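Local atomic coordinates of CaaX farnesyltransferase beta subunit Ram1 (PDB entry 4L9P), a protein that forms with its alpha subunit the zinc-dependent protein farnesyltransferase, and probably binds the CAAX peptide whose cysteine receives the farnesyl group. Residues 101-105 against 408-413; 134-138 against 171-175; 187-191 against 202-206. One frame throughout, in Å; residues are numbered along the deposited sequence. Where two conformers were deposited one is given.

Interaction 1. Residues 101-105 against 408-413; sequences CLPLL and RYILSC
A buried helix-helix crossing joins the C-terminal ends of helices 89-105 and 403-413, parts of the chain some 300 residues apart. The short axes of 101-105 and 408-413 approach to 9.0 Å and cross nearly at right angles, at 89°. Both segments are helical. The first is kinked at Pro103, whose nitrogen has no hydrogen to give to the preceding turn, though Leu105 N still bonds Cys101 O (2.8 Å); the second widens into a pi-type turn at 409-413. The closest backbone pair is Leu105 with Ser412, CA to CA 5.4 Å.

Cys413 (chi1 m) is the apolar hub: its SG lies 4.0 Å from Cys101 CB, 4.0 Å from Leu104 CB and 3.7 Å from Leu105 CG. Both leucines are m, t, and Leu104 CB also touches Ser412 O (3.3 Å). Cys101 SG meets the edge of the Tyr409 ring, 3.9 Å from CE1 and 5.3 Å from the centroid, in a sulfur-aromatic contact. Helix 403-413 belongs to the alpha-alpha toroid of the prenyltransferase beta subunit, and the side chain of Tyr409, chi1 t, lies about 8 Å from the bound zinc and about 6 Å from that of the zinc ligand Asp365; its hydroxyl bonds Asp423 O.

The polar groups of the two helices meet through two waters. Water 2 joins Leu105 O (2.8 Å), Arg408 NH1 (2.9 Å) and Ser412 OG (2.9 Å). Water 1, with more acceptors than protons around it, lies 3.1 Å from Leu104 O and 2.8 Å from Ser412 OG. Arg408, whose NE pairs with Glu404 in a salt bridge, also packs its CB 4.1 Å from Leu105 CD2.

Interaction 2. Residues 134-138 against 171-175; sequences YDSLE and RFRER
Arg175 and Glu138 form a two-pronged salt bridge, with Arg175 NH1 donating to Glu138 OE2 (2.9 Å) and Arg175 NH2 to Glu138 OE1 (3.0 Å). With Glu138 m, m and Arg175 chi3 p, the carboxylate lies near the guanidinium plane. The same guanidinium also reaches the alpha subunit, hydrogen bonding Met42 O and Pro43 O of that chain. At the other end, Arg171, chi1 p and then extended, donates from NH2 to OH of Tyr134 (chi1 m) at 3.0 Å, and water 3 doubles the link by donating to Tyr134 OH (2.8 Å) and accepting from Arg171 NE (2.8 Å). Tyr134 OH also bonds Glu167.

At the end of helix 126-135 the chain makes a type I beta turn from Asp135 to Glu138, with Glu138 N bonded to Asp135 O (3.1 Å). Facing it, 171-172 is a 3-10 turn that runs into helix 173-183. These are helix ends within the alpha-alpha toroid, brought together at the border with the alpha subunit. Backbones stay well apart, the nearest CA pair being Leu137 and Arg175 at 10.2 Å, so side chains span the gap.

Between the two polar links sits Phe172 (chi1 m). Its CE2 meets Tyr134 CE1 edge to edge at 3.7 Å, and its CE1 lies 3.8 Å from Leu137 CD1. Leu44 of the alpha subunit packs on both Leu137 and Phe172.

Interaction 3. Residues 187-191 against 202-206; sequences TGGIG and SSYAA
Two adjacent serines at the start of helix 200-213 face the backbone of a glycine-rich loop. Ile190 N donates to Ser203 OG (2.9 Å, 161°), with Ser203 in the m rotamer; Ser203 OG is also hydrogen bonded to His199 O, one turn earlier. Ser202, with chi1 near 35°, brings its OG to 3.0 Å from Ile190 O, but His199 O competes for the same hydroxyl proton; Gly191 CA lies 3.4 Å from Ser202 OG. The loop therefore runs close beside the helix, with CA separations of 4.8 Å for Ile190 to Ser203 and 5.5 Å for Gly191 to Ser202.

In the loop backbone, Gly188 (phi 118°, psi 145°) takes angles that call for glycine, since a CB would strike the carbonyl oxygen of Thr187. Gly189 has a positive phi (85°), which glycine adopts readily; Ile190 then follows in an extended conformation (-122°, 134°). Such a Gly-Gly-Ile loop between helices is consistent with the glycine-rich repeats of prenyltransferase beta subunits.

Apolar contact comes from Ile190, chi1 m and chi2 t, whose CD1 packs on Ala206 CB at 3.5 Å, one turn along the helix from Ser202 and Ser203.

Helix 173-183 flanks the pair, with Ala183 against Ile190 and Phe180 against Ala206, while helix 151-164 packs on Ser202 and Ala205 and helix 251-263 on Tyr204.

How the interactions relate
From the N terminus, helix 89-105 opens interaction 1, which closes only at 408-413, after about 300 residues. Within that long loop lie two short ones. Interaction 2 opens at 134-138 and closes at 171-175, joining the end of helix 126-135 to the start of helix 173-183 with helix 151-164 between them. Interaction 3 then ties the loop at 187-191 to helix 200-213, so the two follow in series and none of the three cross. Their centres are 19 Å apart, within the alpha-alpha toroid. Interaction 1 instead fastens the N-terminal helix to a late helix, its centre 31 Å from that of interaction 2 and 37 Å from that of interaction 3, across the chain's centre.

Interaction 1. Residues 101-105 against 408-413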
loop_
_atom_site.group_PDB
_atom_site.type_symbol
_atom_site.label_atom_id
_atom_site.label_comp_id
_atom_site.label_asym_id
_atom_site.label_seq_id
_atom_site.Cartn_x
_atom_site.Cartn_y
_atom_site.Cartn_z
ATOM N N CYS B 101 -6.954 -11.724 19.716
ATOM C CA CYS B 101 -5.919 -12.591 19.152
ATOM C C CYS B 101 -5.373 -13.561 20.177
ATOM O O CYS B 101 -5.020 -14.673 19.797
ATOM C CB CYS B 101 -4.767 -11.730 18.633
ATOM S SG CYS B 101 -5.107 -10.877 17.098
ATOM N N LEU B 102 -5.337 -13.224 21.462
ATOM C CA LEU B 102 -4.615 -14.076 22.453
ATOM C C LEU B 102 -5.101 -15.517 22.532
ATOM O O LEU B 102 -4.280 -16.403 22.499
ATOM C CB LEU B 102 -4.525 -13.394 23.841
ATOM C CG LEU B 102 -3.435 -12.315 23.908
ATOM C CD1 LEU B 102 -3.627 -11.504 25.155
ATOM C CD2 LEU B 102 -2.030 -12.970 23.886
ATOM N N PRO B 103 -6.422 -15.756 22.577
ATOM C CA PRO B 103 -6.814 -17.195 22.675
ATOM C C PRO B 103 -6.439 -17.946 21.420
ATOM O O PRO B 103 -6.186 -19.164 21.452
ATOM C CB PRO B 103 -8.334 -17.166 22.820
ATOM C CG PRO B 103 -8.721 -15.736 22.683
ATOM C CD PRO B 103 -7.543 -14.840 22.816
ATOM N N LEU B 104 -6.474 -17.281 20.267
ATOM C CA LEU B 104 -6.097 -17.929 19.006
ATOM C C LEU B 104 -4.579 -18.161 18.945
ATOM O O LEU B 104 -4.137 -19.262 18.521
ATOM C CB LEU B 104 -6.575 -17.051 17.850
ATOM C CG LEU B 104 -8.112 -16.962 17.720
ATOM C CD1 LEU B 104 -8.447 -15.712 16.902
ATOM C CD2 LEU B 104 -8.648 -18.169 17.017
ATOM N N LEU B 105 -3.767 -17.172 19.327
ATOM C CA LEU B 105 -2.331 -17.389 19.405
ATOM C C LEU B 105 -1.952 -18.579 20.301
ATOM O O LEU B 105 -1.039 -19.343 19.978
ATOM C CB LEU B 105 -1.623 -16.129 19.920
ATOM C CG LEU B 105 -1.686 -14.958 18.887
ATOM C CD1 LEU B 105 -1.444 -13.686 19.687
ATOM C CD2 LEU B 105 -0.619 -15.173 17.778
ATOM N N ARG B 408 2.678 -17.135 12.929
ATOM C CA ARG B 408 1.661 -17.313 13.969
ATOM C C ARG B 408 0.427 -16.481 13.676
ATOM O O ARG B 408 -0.695 -16.951 13.836
ATOM C CB ARG B 408 2.194 -16.958 15.359
ATOM C CG ARG B 408 3.301 -17.937 15.810
ATOM C CD ARG B 408 3.709 -17.594 17.281
ATOM N NE ARG B 408 4.745 -18.563 17.727
ATOM C CZ ARG B 408 4.487 -19.807 18.130
ATOM N NH1 ARG B 408 3.229 -20.227 18.267
ATOM N NH2 ARG B 408 5.530 -20.610 18.400
ATOM N N TYR B 409 0.604 -15.181 13.312
ATOM C CA TYR B 409 -0.574 -14.406 13.079
ATOM C C TYR B 409 -1.410 -14.969 11.949
ATOM O O TYR B 409 -2.612 -15.099 12.068
ATOM C CB TYR B 409 -0.141 -12.977 12.722
ATOM C CG TYR B 409 -1.345 -12.012 12.643
ATOM C CD1 TYR B 409 -2.198 -11.816 13.762
ATOM C CD2 TYR B 409 -1.727 -11.485 11.382
ATOM C CE1 TYR B 409 -3.333 -11.053 13.652
ATOM C CE2 TYR B 409 -2.867 -10.656 11.266
ATOM C CZ TYR B 409 -3.691 -10.517 12.381
ATOM O OH TYR B 409 -4.851 -9.786 12.289
ATOM N N ILE B 410 -0.787 -15.356 10.842
ATOM C CA ILE B 410 -1.588 -15.874 9.729
ATOM C C ILE B 410 -2.256 -17.199 10.070
ATOM O O ILE B 410 -3.486 -17.338 9.904
ATOM C CB ILE B 410 -0.667 -16.062 8.499
ATOM C CG1 ILE B 410 -0.143 -14.686 7.979
ATOM C CG2 ILE B 410 -1.424 -16.823 7.364
ATOM C CD1 ILE B 410 0.994 -14.820 6.994
ATOM N N LEU B 411 -1.480 -18.160 10.580
ATOM C CA LEU B 411 -2.063 -19.498 10.782
ATOM C C LEU B 411 -2.930 -19.585 12.027
ATOM O O LEU B 411 -3.966 -20.321 11.997
ATOM C CB LEU B 411 -0.962 -20.573 10.819
ATOM C CG LEU B 411 -0.249 -20.747 9.486
ATOM C CD1 LEU B 411 0.924 -21.811 9.639
ATOM C CD2 LEU B 411 -1.227 -21.186 8.367
ATOM N N SER B 412 -2.530 -18.921 13.116
ATOM C CA SER B 412 -3.315 -19.007 14.368
ATOM C C SER B 412 -4.493 -18.057 14.373
ATOM O O SER B 412 -5.546 -18.382 14.970
ATOM C CB SER B 412 -2.469 -18.736 15.615
ATOM O OG SER B 412 -1.415 -19.694 15.751
ATOM N N CYS B 413 -4.367 -16.870 13.702
ATOM C CA CYS B 413 -5.364 -15.820 13.883
ATOM C C CYS B 413 -6.167 -15.493 12.645
ATOM O O CYS B 413 -7.279 -14.928 12.775
ATOM C CB CYS B 413 -4.732 -14.510 14.366
ATOM S SG CYS B 413 -3.949 -14.655 15.987
HETATM O O HOH W 1 -1.992 -21.396 17.867
HETATM O O HOH W 2 0.667 -19.074 17.721
#

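Interaction 2. Residues 134-138 against 171-175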
loop_
_atom_site.group_PDB
_atom_site.type_symbol
_atom_site.label_atom_id
_atom_site.label_comp_id
_atom_site.label_asym_id
_atom_site.label_seq_id
_atom_site.Cartn_x
_atom_site.Cartn_y
_atom_site.Cartn_z
ATOM N N TYR B 134 -12.229 -21.409 -5.023
ATOM C CA TYR B 134 -13.016 -21.827 -6.175
ATOM C C TYR B 134 -14.417 -21.218 -6.131
ATOM O O TYR B 134 -14.945 -20.721 -7.143
ATOM C CB TYR B 134 -13.108 -23.368 -6.272
ATOM C CG TYR B 134 -11.851 -24.008 -6.844
ATOM C CD1 TYR B 134 -11.456 -23.748 -8.165
ATOM C CD2 TYR B 134 -11.065 -24.883 -6.092
ATOM C CE1 TYR B 134 -10.338 -24.349 -8.710
ATOM C CE2 TYR B 134 -9.899 -25.480 -6.637
ATOM C CZ TYR B 134 -9.542 -25.186 -7.923
ATOM O OH TYR B 134 -8.404 -25.737 -8.522
ATOM N N ASP B 135 -15.052 -21.238 -4.973
ATOM C CA ASP B 135 -16.407 -20.655 -4.896
ATOM C C ASP B 135 -16.376 -19.164 -5.222
ATOM O O ASP B 135 -17.346 -18.627 -5.752
ATOM C CB ASP B 135 -17.032 -20.811 -3.502
ATOM C CG ASP B 135 -17.420 -22.235 -3.182
ATOM O OD1 ASP B 135 -17.425 -23.075 -4.103
ATOM O OD2 ASP B 135 -17.770 -22.512 -2.010
ATOM N N SER B 136 -15.256 -18.487 -4.943
ATOM C CA SER B 136 -15.210 -17.027 -5.067
ATOM C C SER B 136 -15.163 -16.620 -6.522
ATOM O O SER B 136 -15.332 -15.444 -6.845
ATOM C CB SER B 136 -13.994 -16.449 -4.315
ATOM O OG SER B 136 -12.806 -16.607 -5.082
ATOM N N LEU B 137 -14.941 -17.584 -7.409
ATOM C CA LEU B 137 -14.901 -17.292 -8.847
ATOM C C LEU B 137 -16.254 -17.432 -9.507
ATOM O O LEU B 137 -16.364 -17.250 -10.724
ATOM C CB LEU B 137 -13.920 -18.239 -9.580
ATOM C CG LEU B 137 -12.465 -17.824 -9.344
ATOM C CD1 LEU B 137 -11.495 -18.997 -9.672
ATOM C CD2 LEU B 137 -12.118 -16.494 -10.080
ATOM N N GLU B 138 -17.262 -17.834 -8.758
ATOM C CA GLU B 138 -18.571 -18.024 -9.383
ATOM C C GLU B 138 -19.494 -16.794 -9.199
ATOM O O GLU B 138 -18.992 -15.725 -8.961
ATOM C CB GLU B 138 -19.133 -19.346 -8.951
ATOM C CG GLU B 138 -18.179 -20.553 -9.357
ATOM C CD GLU B 138 -17.808 -20.679 -10.877
ATOM O OE1 GLU B 138 -18.536 -20.179 -11.759
ATOM O OE2 GLU B 138 -16.792 -21.344 -11.204
ATOM N N ARG B 171 -6.742 -24.739 -16.494
ATOM C CA ARG B 171 -8.094 -25.002 -16.956
ATOM C C ARG B 171 -8.953 -23.775 -16.954
ATOM O O ARG B 171 -10.016 -23.820 -17.527
ATOM C CB ARG B 171 -8.769 -26.096 -16.148
ATOM C CG ARG B 171 -8.930 -25.729 -14.647
ATOM C CD ARG B 171 -9.505 -26.966 -13.939
ATOM N NE ARG B 171 -9.415 -26.871 -12.486
ATOM C CZ ARG B 171 -9.829 -27.828 -11.655
ATOM N NH1 ARG B 171 -10.363 -28.965 -12.144
ATOM N NH2 ARG B 171 -9.708 -27.666 -10.338
ATOM N N PHE B 172 -8.495 -22.670 -16.345
ATOM C CA PHE B 172 -9.251 -21.414 -16.370
ATOM C C PHE B 172 -8.937 -20.537 -17.590
ATOM O O PHE B 172 -9.503 -19.436 -17.676
ATOM C CB PHE B 172 -9.007 -20.587 -15.092
ATOM C CG PHE B 172 -9.748 -21.149 -13.897
ATOM C CD1 PHE B 172 -11.113 -20.910 -13.714
ATOM C CD2 PHE B 172 -9.116 -21.943 -12.974
ATOM C CE1 PHE B 172 -11.810 -21.420 -12.604
ATOM C CE2 PHE B 172 -9.824 -22.474 -11.889
ATOM C CZ PHE B 172 -11.155 -22.236 -11.706
ATOM N N ARG B 173 -8.057 -20.988 -18.502
ATOM C CA ARG B 173 -7.678 -20.111 -19.633
ATOM C C ARG B 173 -8.882 -19.566 -20.397
ATOM O O ARG B 173 -8.994 -18.352 -20.617
ATOM C CB ARG B 173 -6.767 -20.803 -20.640
ATOM C CG ARG B 173 -5.415 -21.028 -20.152
ATOM C CD ARG B 173 -4.624 -21.896 -21.174
ATOM N NE ARG B 173 -3.281 -22.041 -20.640
ATOM C CZ ARG B 173 -2.362 -22.777 -21.190
ATOM N NH1 ARG B 173 -2.670 -23.474 -22.300
ATOM N NH2 ARG B 173 -1.168 -22.804 -20.614
ATOM N N GLU B 174 -9.786 -20.450 -20.789
ATOM C CA GLU B 174 -10.912 -19.976 -21.581
ATOM C C GLU B 174 -11.814 -19.007 -20.852
ATOM O O GLU B 174 -12.289 -18.015 -21.442
ATOM C CB GLU B 174 -11.726 -21.162 -22.123
ATOM C CG GLU B 174 -10.954 -21.907 -23.173
ATOM C CD GLU B 174 -11.766 -23.032 -23.877
ATOM O OE1 GLU B 174 -13.016 -23.190 -23.657
ATOM O OE2 GLU B 174 -11.116 -23.783 -24.651
ATOM N N ARG B 175 -12.080 -19.272 -19.574
ATOM C CA ARG B 175 -12.960 -18.375 -18.829
ATOM C C ARG B 175 -12.260 -17.050 -18.545
ATOM O O ARG B 175 -12.915 -16.027 -18.503
ATOM C CB ARG B 175 -13.409 -19.026 -17.545
ATOM C CG ARG B 175 -14.244 -20.266 -17.825
ATOM C CD ARG B 175 -14.785 -20.859 -16.537
ATOM N NE ARG B 175 -15.831 -19.987 -16.006
ATOM C CZ ARG B 175 -16.386 -20.134 -14.797
ATOM N NH1 ARG B 175 -15.978 -21.114 -13.978
ATOM N NH2 ARG B 175 -17.315 -19.269 -14.383
HETATM O O HOH W 3 -7.681 -25.130 -11.145
#

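Interaction 3. Residues 187-191 against 202-206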
loop_
_atom_site.group_PDB
_atom_site.type_symbol
_atom_site.label_atom_id
_atom_site.label_comp_id
_atom_site.label_asym_id
_atom_site.label_seq_id
_atom_site.Cartn_x
_atom_site.Cartn_y
_atom_site.Cartn_z
ATOM N N THR B 187 -9.696 1.511 -27.281
ATOM C CA THR B 187 -8.705 2.589 -27.189
ATOM C C THR B 187 -7.543 2.222 -26.277
ATOM O O THR B 187 -6.577 2.994 -26.104
ATOM C CB THR B 187 -9.389 3.906 -26.672
ATOM O OG1 THR B 187 -10.188 3.591 -25.530
ATOM C CG2 THR B 187 -10.359 4.451 -27.723
ATOM N N GLY B 188 -7.626 1.047 -25.673
ATOM C CA GLY B 188 -6.499 0.560 -24.896
ATOM C C GLY B 188 -6.791 0.352 -23.417
ATOM O O GLY B 188 -7.514 1.190 -22.820
ATOM N N GLY B 189 -6.188 -0.667 -22.786
ATOM C CA GLY B 189 -6.300 -0.935 -21.358
ATOM C C GLY B 189 -7.545 -1.744 -21.041
ATOM O O GLY B 189 -8.426 -1.979 -21.907
ATOM N N ILE B 190 -7.617 -2.165 -19.788
ATOM C CA ILE B 190 -8.720 -2.949 -19.271
ATOM C C ILE B 190 -9.353 -2.213 -18.100
ATOM O O ILE B 190 -8.640 -1.657 -17.242
ATOM C CB ILE B 190 -8.182 -4.336 -18.869
ATOM C CG1 ILE B 190 -7.639 -5.059 -20.167
ATOM C CG2 ILE B 190 -9.292 -5.203 -18.189
ATOM C CD1 ILE B 190 -6.907 -6.318 -19.864
ATOM N N GLY B 191 -10.682 -2.171 -18.119
ATOM C CA GLY B 191 -11.452 -1.624 -16.996
ATOM C C GLY B 191 -12.120 -2.714 -16.183
ATOM O O GLY B 191 -11.831 -3.896 -16.336
ATOM N N SER B 202 -7.284 -2.544 -12.650
ATOM C CA SER B 202 -7.933 -3.644 -13.353
ATOM C C SER B 202 -7.037 -4.178 -14.461
ATOM O O SER B 202 -7.094 -5.368 -14.777
ATOM C CB SER B 202 -9.309 -3.226 -13.937
ATOM O OG SER B 202 -9.314 -1.893 -14.377
ATOM N N SER B 203 -6.213 -3.329 -15.081
ATOM C CA SER B 203 -5.287 -3.827 -16.090
ATOM C C SER B 203 -4.192 -4.679 -15.459
ATOM O O SER B 203 -3.842 -5.735 -16.021
ATOM C CB SER B 203 -4.687 -2.597 -16.799
ATOM O OG SER B 203 -5.657 -1.957 -17.626
ATOM N N TYR B 204 -3.687 -4.261 -14.299
ATOM C CA TYR B 204 -2.715 -5.069 -13.563
ATOM C C TYR B 204 -3.327 -6.424 -13.191
ATOM O O TYR B 204 -2.742 -7.488 -13.420
ATOM C CB TYR B 204 -2.335 -4.237 -12.343
ATOM C CG TYR B 204 -1.565 -4.951 -11.249
ATOM C CD1 TYR B 204 -0.170 -4.925 -11.200
ATOM C CD2 TYR B 204 -2.226 -5.590 -10.192
ATOM C CE1 TYR B 204 0.547 -5.497 -10.149
ATOM C CE2 TYR B 204 -1.542 -6.128 -9.121
ATOM C CZ TYR B 204 -0.150 -6.083 -9.110
ATOM O OH TYR B 204 0.486 -6.644 -8.027
ATOM N N ALA B 205 -4.508 -6.412 -12.603
ATOM C CA ALA B 205 -5.157 -7.679 -12.215
ATOM C C ALA B 205 -5.384 -8.582 -13.403
ATOM O O ALA B 205 -5.174 -9.809 -13.322
ATOM C CB ALA B 205 -6.513 -7.386 -11.534
ATOM N N ALA B 206 -5.814 -8.003 -14.526
ATOM C CA ALA B 206 -6.033 -8.819 -15.679
ATOM C C ALA B 206 -4.734 -9.399 -16.249
ATOM O O ALA B 206 -4.700 -10.566 -16.646
ATOM C CB ALA B 206 -6.796 -8.004 -16.767
#